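Local coordinates for bromoperoxidase A1 (Streptomyces aureofaciens, PDB 1A8Q), which brominates organic compounds without haem or metal and is probably a chlorinating enzyme of 7-chlorotetracycline biosynthesis, at residues C3-R6 and D7-I11; T61-W64 and D65-F69. One frame throughout, in Å; residues are numbered along the deposited sequence.

Contact 1 comes first along the chain, where the short edge strand 2-4 turns back at residues 5-8 into strand 10-16; it closes a tight hairpin at one margin of the central sheet. The chain then runs through strands 21-25 and 48-52 before contact 2 begins at residues 61-69, in the loop leading to helix 69-82. The two are in series and neither encloses the other, yet they meet in space: Thr61 OG1 probably accepts a hydrogen bond from Glu10 N, and Val9 packs on Val63. The loop of contact 2 thus lies against the hairpin of contact 1, while helix 69-82, which follows it, packs on Cys3 and Thr5.

Contact 1: C3-R6 and D7-I11; sequences CTTR and DGVEI
Cys3 and Ile11 face each other as an antiparallel hydrogen-bonded pair, Cys3 N reaching Ile11 O and Ile11 N reaching Cys3 O, each at 2.8 Å. The next pair, Thr4 with Glu10, is non-hydrogen-bonded, and the chain reverses through a type I turn from Thr5 to Gly8 that is extended by a classic G1 bulge. This makes a compact beta hairpin at the edge of the alpha/beta hydrolase sheet. Gly8 N closes the turn on Thr5 O, and Thr5 N bonds to Val9 O at 2.9 Å. Gly8 has the positive phi (89°) expected of the bulge.

Thr5 braces the turn from inside with its side chain. A chi1 of 69° sets Thr5 OG1 between the backbone N and carbonyl carbon, facing the reversing chain, where it accepts hydrogen bonds from Asp7 N, as in an ST turn, and from Val9 N, both at 3.2 Å. The hydroxyl itself donates to a water that in turn donates to Asp7 OD2, so OG1 takes part in three bonds and its rotation is well defined. The Thr5 methyl CG2 touches Ile11 CG1 at 3.7 Å, on the buried side where Cys3 touches Leu79 of helix 69-82.

Arg6 and Asp7 run side by side in the same direction, but their planes are 58° apart and Asp7 OD2 stands over a guanidinium face, giving a purely electrostatic salt bridge. The N-H groups look elsewhere: NH1 pairs with Asp78 and Asp75 of helix 69-82. On the exposed face, a second water links Thr4 OG1, 2.7 Å away, to Glu10 OE2, to which it donates at 3.0 Å.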
loop_
_atom_site.group_PDB
_atom_site.type_symbol
_atom_site.label_atom_id
_atom_site.label_comp_id
_atom_site.label_asym_id
_atom_site.label_seq_id
_atom_site.Cartn_x
_atom_site.Cartn_y
_atom_site.Cartn_z
ATOM N N CYS A 3 16.533 -9.834 1.534
ATOM C CA CYS A 3 16.344 -10.714 0.384
ATOM C C CYS A 3 17.101 -10.062 -0.779
ATOM O O CYS A 3 16.904 -8.864 -1.000
ATOM C CB CYS A 3 14.850 -10.778 0.034
ATOM S SG CYS A 3 14.553 -11.567 -1.583
ATOM N N THR A 4 17.968 -10.811 -1.445
ATOM C CA THR A 4 18.684 -10.188 -2.580
ATOM C C THR A 4 17.922 -10.532 -3.868
ATOM O O THR A 4 17.649 -11.710 -4.111
ATOM C CB THR A 4 20.127 -10.678 -2.631
ATOM O OG1 THR A 4 20.791 -10.334 -1.404
ATOM C CG2 THR A 4 20.886 -10.041 -3.788
ATOM N N THR A 5 17.576 -9.501 -4.634
ATOM C CA THR A 5 16.747 -9.742 -5.812
ATOM C C THR A 5 17.613 -10.291 -6.939
ATOM O O THR A 5 18.840 -10.269 -6.891
ATOM C CB THR A 5 16.004 -8.503 -6.316
ATOM O OG1 THR A 5 16.981 -7.590 -6.853
ATOM C CG2 THR A 5 15.233 -7.819 -5.199
ATOM N N ARG A 6 16.911 -10.595 -8.035
ATOM C CA ARG A 6 17.575 -11.055 -9.253
ATOM C C ARG A 6 18.556 -10.039 -9.811
ATOM O O ARG A 6 19.486 -10.390 -10.566
ATOM C CB ARG A 6 16.443 -11.254 -10.277
ATOM C CG ARG A 6 15.814 -9.906 -10.650
ATOM C CD ARG A 6 14.355 -10.023 -11.083
ATOM N NE ARG A 6 13.770 -8.688 -11.256
ATOM C CZ ARG A 6 13.366 -7.933 -10.238
ATOM N NH1 ARG A 6 13.415 -8.428 -9.012
ATOM N NH2 ARG A 6 12.901 -6.716 -10.432
ATOM N N ASP A 7 18.392 -8.770 -9.513
ATOM C CA ASP A 7 19.247 -7.687 -9.958
ATOM C C ASP A 7 20.316 -7.285 -8.948
ATOM O O ASP A 7 20.989 -6.265 -9.186
ATOM C CB ASP A 7 18.448 -6.392 -10.149
ATOM C CG ASP A 7 17.360 -6.520 -11.190
ATOM O OD1 ASP A 7 17.656 -7.085 -12.260
ATOM O OD2 ASP A 7 16.245 -6.032 -10.901
ATOM N N GLY A 8 20.381 -7.946 -7.806
ATOM C CA GLY A 8 21.401 -7.620 -6.817
ATOM C C GLY A 8 20.935 -6.543 -5.851
ATOM O O GLY A 8 21.748 -6.061 -5.045
ATOM N N VAL A 9 19.651 -6.225 -5.856
ATOM C CA VAL A 9 19.130 -5.190 -4.955
ATOM C C VAL A 9 18.862 -5.827 -3.599
ATOM O O VAL A 9 18.420 -6.976 -3.595
ATOM C CB VAL A 9 17.864 -4.564 -5.546
ATOM C CG1 VAL A 9 17.126 -3.660 -4.579
ATOM C CG2 VAL A 9 18.307 -3.702 -6.747
ATOM N N GLU A 10 19.114 -5.127 -2.501
ATOM C CA GLU A 10 18.819 -5.750 -1.197
ATOM C C GLU A 10 17.485 -5.234 -0.687
ATOM O O GLU A 10 17.300 -4.041 -0.438
ATOM C CB GLU A 10 19.953 -5.389 -0.219
ATOM C CG GLU A 10 21.245 -6.090 -0.610
ATOM C CD GLU A 10 22.368 -5.812 0.379
ATOM O OE1 GLU A 10 22.537 -4.655 0.785
ATOM O OE2 GLU A 10 23.036 -6.790 0.764
ATOM N N ILE A 11 16.525 -6.152 -0.507
ATOM C CA ILE A 11 15.205 -5.750 -0.005
ATOM C C ILE A 11 15.152 -6.125 1.473
ATOM O O ILE A 11 15.307 -7.309 1.806
ATOM C CB ILE A 11 14.106 -6.490 -0.780
ATOM C CG1 ILE A 11 14.051 -5.983 -2.246
ATOM C CG2 ILE A 11 12.704 -6.304 -0.168
ATOM C CD1 ILE A 11 13.755 -4.511 -2.411
HETATM O O HOH W 1 23.180 -9.108 -1.212
HETATM O O HOH W 2 15.637 -5.803 -8.337
#

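Contact 2: T61-W64 and D65-F69; sequences TPVW and DGYDF
Tyr67 reaches back along the chain with its ring, so that its edge meets the backbone of Val63 and Trp64. Tyr67 OH donates a hydrogen bond to Val63 O at 2.6 Å, approaching with a C=O...O angle of 137° and tilted from the carbonyl plane. Farther along the same rim, Trp64 O sits near the ring plane, 3.3 Å from Tyr67 CE2. With CG beside its backbone N (chi1 -69°), the tyrosine carries its ring back toward Val63.

Val63 crosses the tyrosine obliquely. The Val63 methyl CG2 lies 3.5 Å from Tyr67 OH and 3.7 Å from Tyr67 CZ, and it also touches Asp65 O at 3.4 Å. That carbonyl oxygen is itself above one face of the Tyr67 ring, toward its rim, and receives a hydrogen bond from Arg55.

This bend belongs to the loop that links strand 48-52 to helix 69-82 in the alpha/beta hydrolase fold. Pro62 and Tyr67 are each the centre of an inverse gamma turn, and Gly66, between Asp65 and Tyr67, adopts a positive phi. Asp68 then takes the N-cap position of helix 69-82, its side chain capping a backbone N of the first turn and its OD2 also bonded to Thr71 OG1. Tyr67 OH has a second partner in Thr188 OG1, just before helix 189-201, which joins the loop to that neighbouring helix.

The side chains of Trp64 and Asp65 cross at about a right angle, their indole and carboxylate planes 82° apart, and Asp65 OD2 lies 4.1 Å from Trp64 CD1.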
loop_
_atom_site.group_PDB
_atom_site.type_symbol
_atom_site.label_atom_id
_atom_site.label_comp_id
_atom_site.label_asym_id
_atom_site.label_seq_id
_atom_site.Cartn_x
_atom_site.Cartn_y
_atom_site.Cartn_z
ATOM N N THR A 61 17.999 -1.186 -0.494
ATOM C CA THR A 61 19.026 -0.388 -1.252
ATOM C C THR A 61 18.462 0.906 -1.746
ATOM O O THR A 61 17.403 0.980 -2.371
ATOM C CB THR A 61 19.532 -1.237 -2.427
ATOM O OG1 THR A 61 19.971 -2.505 -1.995
ATOM C CG2 THR A 61 20.716 -0.555 -3.148
ATOM N N PRO A 62 19.175 2.041 -1.598
ATOM C CA PRO A 62 18.765 3.325 -2.096
ATOM C C PRO A 62 19.069 3.406 -3.597
ATOM O O PRO A 62 20.033 4.030 -4.051
ATOM C CB PRO A 62 19.639 4.331 -1.318
ATOM C CG PRO A 62 20.843 3.555 -0.906
ATOM C CD PRO A 62 20.392 2.104 -0.736
ATOM N N VAL A 63 18.255 2.714 -4.398
ATOM C CA VAL A 63 18.449 2.617 -5.841
ATOM C C VAL A 63 18.026 3.872 -6.572
ATOM O O VAL A 63 17.205 4.661 -6.124
ATOM C CB VAL A 63 17.693 1.422 -6.471
ATOM C CG1 VAL A 63 18.140 0.086 -5.900
ATOM C CG2 VAL A 63 16.181 1.581 -6.275
ATOM N N TRP A 64 18.606 3.966 -7.805
ATOM C CA TRP A 64 18.207 5.039 -8.699
ATOM C C TRP A 64 17.003 4.593 -9.576
ATOM O O TRP A 64 16.178 5.458 -9.858
ATOM C CB TRP A 64 19.379 5.329 -9.693
ATOM C CG TRP A 64 18.991 6.324 -10.750
ATOM C CD1 TRP A 64 18.881 6.040 -12.087
ATOM C CD2 TRP A 64 18.573 7.664 -10.568
ATOM N NE1 TRP A 64 18.421 7.155 -12.757
ATOM C CE2 TRP A 64 18.221 8.166 -11.850
ATOM C CE3 TRP A 64 18.468 8.557 -9.498
ATOM C CZ2 TRP A 64 17.769 9.463 -12.044
ATOM C CZ3 TRP A 64 18.020 9.845 -9.673
ATOM C CH2 TRP A 64 17.707 10.302 -10.969
ATOM N N ASP A 65 17.078 3.345 -10.000
ATOM C CA ASP A 65 16.144 2.977 -11.077
ATOM C C ASP A 65 15.125 1.944 -10.620
ATOM O O ASP A 65 15.204 1.432 -9.512
ATOM C CB ASP A 65 16.957 2.309 -12.218
ATOM C CG ASP A 65 18.117 1.525 -11.691
ATOM O OD1 ASP A 65 18.026 0.586 -10.871
ATOM O OD2 ASP A 65 19.262 1.916 -12.094
ATOM N N GLY A 66 14.225 1.660 -11.575
ATOM C CA GLY A 66 13.250 0.608 -11.267
ATOM C C GLY A 66 12.074 1.059 -10.445
ATOM O O GLY A 66 11.414 0.175 -9.838
ATOM N N TYR A 67 11.710 2.332 -10.430
ATOM C CA TYR A 67 10.528 2.788 -9.690
ATOM C C TYR A 67 9.293 2.681 -10.608
ATOM O O TYR A 67 8.730 3.690 -11.040
ATOM C CB TYR A 67 10.745 4.223 -9.215
ATOM C CG TYR A 67 11.824 4.301 -8.134
ATOM C CD1 TYR A 67 11.598 3.770 -6.862
ATOM C CD2 TYR A 67 13.031 4.930 -8.391
ATOM C CE1 TYR A 67 12.582 3.806 -5.888
ATOM C CE2 TYR A 67 14.017 5.020 -7.409
ATOM C CZ TYR A 67 13.793 4.454 -6.179
ATOM O OH TYR A 67 14.754 4.546 -5.188
ATOM N N ASP A 68 8.919 1.423 -10.891
ATOM C CA ASP A 68 7.764 1.151 -11.759
ATOM C C ASP A 68 7.111 -0.131 -11.231
ATOM O O ASP A 68 7.786 -0.964 -10.615
ATOM C CB ASP A 68 8.206 0.955 -13.206
ATOM C CG ASP A 68 9.140 -0.208 -13.398
ATOM O OD1 ASP A 68 8.659 -1.327 -13.620
ATOM O OD2 ASP A 68 10.376 -0.067 -13.318
ATOM N N PHE A 69 5.832 -0.316 -11.554
ATOM C CA PHE A 69 5.144 -1.479 -10.957
ATOM C C PHE A 69 5.640 -2.824 -11.393
ATOM O O PHE A 69 5.466 -3.801 -10.650
ATOM C CB PHE A 69 3.613 -1.329 -11.151
ATOM C CG PHE A 69 3.091 -0.248 -10.230
ATOM C CD1 PHE A 69 2.976 -0.530 -8.894
ATOM C CD2 PHE A 69 2.742 1.002 -10.708
ATOM C CE1 PHE A 69 2.483 0.443 -8.029
ATOM C CE2 PHE A 69 2.233 1.958 -9.835
ATOM C CZ PHE A 69 2.133 1.698 -8.479
#